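Monomethylamine methyltransferase MtmB1 (Methanosarcina barkeri, PDB 1NTH) catalyses transfer of the methyl group from monomethylamine to the corrinoid cofactor of its partner protein MtmC, an early step of methanogenesis from methylamine. Local coordinates at residues A190-A194 with G195-M199; A368-K371 with G372-D376. All blocks are in the same frame, centred on the assembly; numbering follows the deposited sequence.

Interaction 1: residues A190-A194 with G195-M199; sequences ACAMA and GRPGM
Cys191 and Ala192 offer their carbonyls to the chain that turns back over them, and the helix stops there in a Schellman motif. Gly195, with its positive phi of 79°, is the C' residue. Arg196 N reaches back to Cys191 O (2.9 Å, N-H...O angle 155°), while Gly195 N bonds to Ala192 O at 2.9 Å from well above that carbonyl's plane. A type I turn from Arg196 to Met199 follows at once, closed by Met199 N to Arg196 O (3.3 Å).

Two side-chain contacts back up this reversal. Cys191 carries SG beside its own backbone N (chi1 -69°), where it meets Met199: Cys191 SG lies 3.9 Å from Met199 SD. The cysteine CB sits 3.3 Å from Arg196 O. Ala192 CB rests against the ring of Pro197, 4.1 Å from Pro197 CB. Met199 SD also lies 3.6 Å above one face of the Arg196 guanidinium, offset toward its rim, so it touches both the cysteine and the arginine.

The guanidinium itself is tied to backbone carbonyls at the end of helix 140-148 and in the loop beyond, Ala148 O and Val153 O. Cys191 and Met199 pack on Ile156 of strand 155-156, Met193 packs on Met141 and Met145 of helix 140-148, and Met193 O accepts a hydrogen bond from Arg165 of a second subunit.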
ATOM      1  N   ALA A 190      17.765   4.762  11.627  1.00 15.62           N
ATOM      2  CA  ALA A 190      19.189   4.534  11.800  1.00 15.14           C
ATOM      3  C   ALA A 190      19.633   3.497  10.791  1.00 15.75           C
ATOM      4  O   ALA A 190      20.703   3.630  10.188  1.00 16.41           O
ATOM      5  CB  ALA A 190      19.456   4.034  13.212  1.00 14.55           C
ATOM      6  N   CYS A 191      18.820   2.452  10.630  1.00 14.67           N
ATOM      7  CA  CYS A 191      19.133   1.396   9.687  1.00 16.12           C
ATOM      8  C   CYS A 191      19.170   1.978   8.276  1.00 16.07           C
ATOM      9  O   CYS A 191      20.033   1.611   7.482  1.00 16.54           O
ATOM     10  CB  CYS A 191      18.086   0.292   9.785  1.00 15.64           C
ATOM     11  SG  CYS A 191      18.160  -0.648  11.337  1.00 17.59           S
ATOM     12  N   ALA A 192      18.241   2.883   7.970  1.00 15.79           N
ATOM     13  CA  ALA A 192      18.199   3.505   6.649  1.00 15.08           C
ATOM     14  C   ALA A 192      19.474   4.304   6.394  1.00 15.46           C
ATOM     15  O   ALA A 192      20.018   4.290   5.285  1.00 15.81           O
ATOM     16  CB  ALA A 192      16.987   4.409   6.538  1.00 14.47           C
ATOM     17  N   MET A 193      19.953   5.002   7.420  1.00 16.33           N
ATOM     18  CA  MET A 193      21.173   5.792   7.284  1.00 16.68           C
ATOM     19  C   MET A 193      22.385   4.899   7.054  1.00 18.20           C
ATOM     20  O   MET A 193      23.397   5.341   6.502  1.00 17.67           O
ATOM     21  CB  MET A 193      21.384   6.670   8.520  1.00 18.19           C
ATOM     22  CG  MET A 193      20.431   7.855   8.565  1.00 20.76           C
ATOM     23  SD  MET A 193      20.806   8.993   9.907  1.00 25.04           S
ATOM     24  CE  MET A 193      22.408   9.549   9.398  1.00 23.92           C
ATOM     25  N   ALA A 194      22.279   3.639   7.470  1.00 16.68           N
ATOM     26  CA  ALA A 194      23.359   2.676   7.282  1.00 16.95           C
ATOM     27  C   ALA A 194      23.190   1.954   5.943  1.00 17.84           C
ATOM     28  O   ALA A 194      23.913   1.004   5.647  1.00 18.68           O
ATOM     29  CB  ALA A 194      23.371   1.666   8.424  1.00 17.05           C
ATOM     30  N   GLY A 195      22.222   2.405   5.149  1.00 16.03           N
ATOM     31  CA  GLY A 195      21.978   1.804   3.847  1.00 16.15           C
ATOM     32  C   GLY A 195      21.197   0.504   3.877  1.00 15.93           C
ATOM     33  O   GLY A 195      21.246  -0.279   2.928  1.00 15.87           O
ATOM     34  N   ARG A 196      20.458   0.273   4.959  1.00 14.68           N
ATOM     35  CA  ARG A 196      19.682  -0.956   5.099  1.00 15.13           C
ATOM     36  C   ARG A 196      18.315  -0.616   5.699  1.00 15.57           C
ATOM     37  O   ARG A 196      17.980  -1.057   6.801  1.00 15.24           O
ATOM     38  CB  ARG A 196      20.448  -1.921   6.009  1.00 15.84           C
ATOM     39  CG  ARG A 196      21.907  -2.107   5.583  1.00 16.09           C
ATOM     40  CD  ARG A 196      22.697  -2.923   6.597  1.00 16.40           C
ATOM     41  NE  ARG A 196      22.268  -4.319   6.632  1.00 16.26           N
ATOM     42  CZ  ARG A 196      22.709  -5.214   7.511  1.00 16.98           C
ATOM     43  NH1 ARG A 196      23.596  -4.860   8.436  1.00 15.66           N
ATOM     44  NH2 ARG A 196      22.265  -6.463   7.463  1.00 17.48           N
ATOM     45  N   PRO A 197      17.499   0.155   4.963  1.00 14.48           N
ATOM     46  CA  PRO A 197      16.163   0.589   5.391  1.00 15.19           C
ATOM     47  C   PRO A 197      15.197  -0.514   5.820  1.00 14.86           C
ATOM     48  O   PRO A 197      14.342  -0.295   6.684  1.00 17.53           O
ATOM     49  CB  PRO A 197      15.622   1.342   4.169  1.00 16.31           C
ATOM     50  CG  PRO A 197      16.848   1.713   3.388  1.00 17.96           C
ATOM     51  CD  PRO A 197      17.745   0.528   3.557  1.00 15.17           C
ATOM     52  N   GLY A 198      15.334  -1.689   5.216  1.00 14.77           N
ATOM     53  CA  GLY A 198      14.431  -2.786   5.511  1.00 15.65           C
ATOM     54  C   GLY A 198      14.814  -3.770   6.598  1.00 14.42           C
ATOM     55  O   GLY A 198      14.177  -4.816   6.719  1.00 16.28           O
ATOM     56  N   MET A 199      15.831  -3.460   7.396  1.00 14.61           N
ATOM     57  CA  MET A 199      16.223  -4.385   8.457  1.00 13.64           C
ATOM     58  C   MET A 199      15.096  -4.635   9.449  1.00 13.74           C
ATOM     59  O   MET A 199      14.400  -3.708   9.861  1.00 14.84           O
ATOM     60  CB  MET A 199      17.440  -3.861   9.225  1.00 15.98           C
ATOM     61  CG  MET A 199      18.751  -4.004   8.486  1.00 17.29           C
ATOM     62  SD  MET A 199      20.123  -3.465   9.536  1.00 17.83           S
ATOM     63  CE  MET A 199      20.402  -4.937  10.531  1.00 17.65           C
TER

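Interaction 2: residues A368-K371 with G372-D376; sequences ASAK and GVVTD
Ser369 and Gly372 close a tight left-handed turn: Ala370, Lys371 and Gly372 in succession all adopt left-handed helical backbone angles. Gly372 N donates to Ser369 O (2.9 Å) from above the carbonyl plane, and Val373 N continues the i to i+3 pattern with a weak hydrogen bond to Ala370 O at 3.5 Å.

Val373 holds both its methyls over this turn. With chi1 at -59°, CG1 stands anti to the carbonyl carbon and lies 3.5 Å from Lys371 O. CG2 is wedged between backbone N and carbonyl carbon, 3.6 Å from Ala370 O. Val374 is rotated differently: CG1 is anti to N (chi1 -176°), which leaves CG2 anti to the carbonyl carbon and lying against the Ala370 methyl, Val374 CG2 to Ala370 CB 4.0 Å. Across the turn, Ala368 CB packs on Gly372 CA at 3.9 Å. Lys371 touches with its base alone; beyond CG its extended chain carries NZ away to a weak hydrogen bond with Trp303 O, while Ser369 turns its hydroxyl away from the turn, to Glu382 OE1 in helix 380-393.

One water ties the turn to the chain leaving it. It donates to Ser369 O (2.9 Å) and accepts from Val374 N (3.0 Å), so Ser369 O is gripped by two donors, the amide of Gly372 and the water.

Both segments belong to the loop joining strand 363-366 of the barrel to helix 380-393. Backbone hydrogen bonds tie Ala368, Ala370 and Lys371 to Tyr334, Ala338 and Pro336, in the loop that follows the adjacent strand 330-333, and Asp376 to Pro134 in strand 134-135 and Phe425 in helix 425-428.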
ATOM      1  N   ALA A 368      23.984  -7.447  25.390  1.00 16.63           N
ATOM      2  CA  ALA A 368      23.694  -6.523  26.479  1.00 17.14           C
ATOM      3  C   ALA A 368      24.891  -6.503  27.427  1.00 18.83           C
ATOM      4  O   ALA A 368      24.852  -7.075  28.516  1.00 18.57           O
ATOM      5  CB  ALA A 368      22.446  -6.954  27.215  1.00 17.37           C
ATOM      6  N   SER A 369      25.957  -5.846  26.988  1.00 18.76           N
ATOM      7  CA  SER A 369      27.182  -5.745  27.768  1.00 20.07           C
ATOM      8  C   SER A 369      26.939  -5.075  29.116  1.00 20.15           C
ATOM      9  O   SER A 369      25.953  -4.360  29.296  1.00 18.96           O
ATOM     10  CB  SER A 369      28.229  -4.971  26.970  1.00 20.96           C
ATOM     11  OG  SER A 369      28.399  -5.569  25.696  1.00 23.41           O
ATOM     12  N   ALA A 370      27.848  -5.312  30.060  1.00 20.78           N
ATOM     13  CA  ALA A 370      27.726  -4.749  31.401  1.00 20.87           C
ATOM     14  C   ALA A 370      26.396  -5.173  32.016  1.00 20.97           C
ATOM     15  O   ALA A 370      25.764  -4.408  32.751  1.00 21.30           O
ATOM     16  CB  ALA A 370      27.828  -3.229  31.350  1.00 21.98           C
ATOM     17  N   LYS A 371      25.983  -6.399  31.703  1.00 20.95           N
ATOM     18  CA  LYS A 371      24.738  -6.975  32.203  1.00 21.79           C
ATOM     19  C   LYS A 371      23.494  -6.195  31.781  1.00 21.12           C
ATOM     20  O   LYS A 371      22.419  -6.370  32.354  1.00 20.45           O
ATOM     21  CB  LYS A 371      24.789  -7.097  33.730  1.00 24.10           C
ATOM     22  CG  LYS A 371      25.962  -7.934  34.219  1.00 26.53           C
ATOM     23  CD  LYS A 371      25.978  -8.076  35.734  1.00 28.30           C
ATOM     24  CE  LYS A 371      27.256  -8.761  36.189  1.00 29.29           C
ATOM     25  NZ  LYS A 371      27.317  -8.899  37.673  1.00 32.31           N
ATOM     26  N   GLY A 372      23.656  -5.333  30.782  1.00 21.07           N
ATOM     27  CA  GLY A 372      22.546  -4.552  30.265  1.00 21.34           C
ATOM     28  C   GLY A 372      21.884  -3.565  31.206  1.00 22.68           C
ATOM     29  O   GLY A 372      20.742  -3.168  30.979  1.00 23.12           O
ATOM     30  N   VAL A 373      22.592  -3.144  32.250  1.00 23.09           N
ATOM     31  CA  VAL A 373      22.020  -2.206  33.207  1.00 24.90           C
ATOM     32  C   VAL A 373      22.759  -0.877  33.301  1.00 24.68           C
ATOM     33  O   VAL A 373      22.406  -0.028  34.121  1.00 26.11           O
ATOM     34  CB  VAL A 373      21.963  -2.824  34.619  1.00 25.22           C
ATOM     35  CG1 VAL A 373      21.114  -4.085  34.595  1.00 28.12           C
ATOM     36  CG2 VAL A 373      23.371  -3.130  35.111  1.00 26.83           C
ATOM     37  N   VAL A 374      23.779  -0.688  32.470  1.00 23.22           N
ATOM     38  CA  VAL A 374      24.535   0.558  32.500  1.00 22.60           C
ATOM     39  C   VAL A 374      24.291   1.351  31.223  1.00 22.79           C
ATOM     40  O   VAL A 374      24.555   0.878  30.117  1.00 21.66           O
ATOM     41  CB  VAL A 374      26.048   0.294  32.658  1.00 22.72           C
ATOM     42  CG1 VAL A 374      26.792   1.616  32.791  1.00 22.07           C
ATOM     43  CG2 VAL A 374      26.296  -0.584  33.881  1.00 23.12           C
ATOM     44  N   THR A 375      23.787   2.568  31.392  1.00 22.54           N
ATOM     45  CA  THR A 375      23.474   3.439  30.268  1.00 22.59           C
ATOM     46  C   THR A 375      24.600   3.594  29.251  1.00 21.71           C
ATOM     47  O   THR A 375      25.747   3.883  29.601  1.00 22.01           O
ATOM     48  CB  THR A 375      23.052   4.833  30.766  1.00 23.20           C
ATOM     49  OG1 THR A 375      21.935   4.694  31.651  1.00 23.71           O
ATOM     50  CG2 THR A 375      22.652   5.723  29.595  1.00 23.62           C
ATOM     51  N   ASP A 376      24.242   3.381  27.988  1.00 20.29           N
ATOM     52  CA  ASP A 376      25.146   3.501  26.847  1.00 19.71           C
ATOM     53  C   ASP A 376      26.314   2.522  26.769  1.00 19.77           C
ATOM     54  O   ASP A 376      27.210   2.700  25.943  1.00 19.49           O
ATOM     55  CB  ASP A 376      25.674   4.938  26.744  1.00 18.76           C
ATOM     56  CG  ASP A 376      24.561   5.955  26.551  1.00 20.95           C
ATOM     57  OD1 ASP A 376      23.537   5.600  25.925  1.00 21.68           O
ATOM     58  OD2 ASP A 376      24.710   7.110  27.010  1.00 21.44           O
TER
HETATM   59  O   HOH W   1      24.418  -1.946  29.824  1.00 21.85           O

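Both interactions are local reversals in one TIM-barrel chain, and they do not touch: their centres lie 24 Å apart and their nearest atoms about 13 Å. Interaction 1 comes first in sequence, ending helix 174-193 near the outside of the chain, about 23 Å from its centre, where other subunits reach it. Interaction 2 lies deeper, about 15 Å from the centre, just beyond the C-terminal end of barrel strand 363-366; no other chain touches it. The parallel sheet connects their surroundings, since strand 125-128 pairs with both 155-156, beside interaction 1, and 363-366. One thus lies at the periphery, where subunits meet; the other is in a strand-to-helix loop at the barrel end where TIM-barrel enzymes keep their active sites.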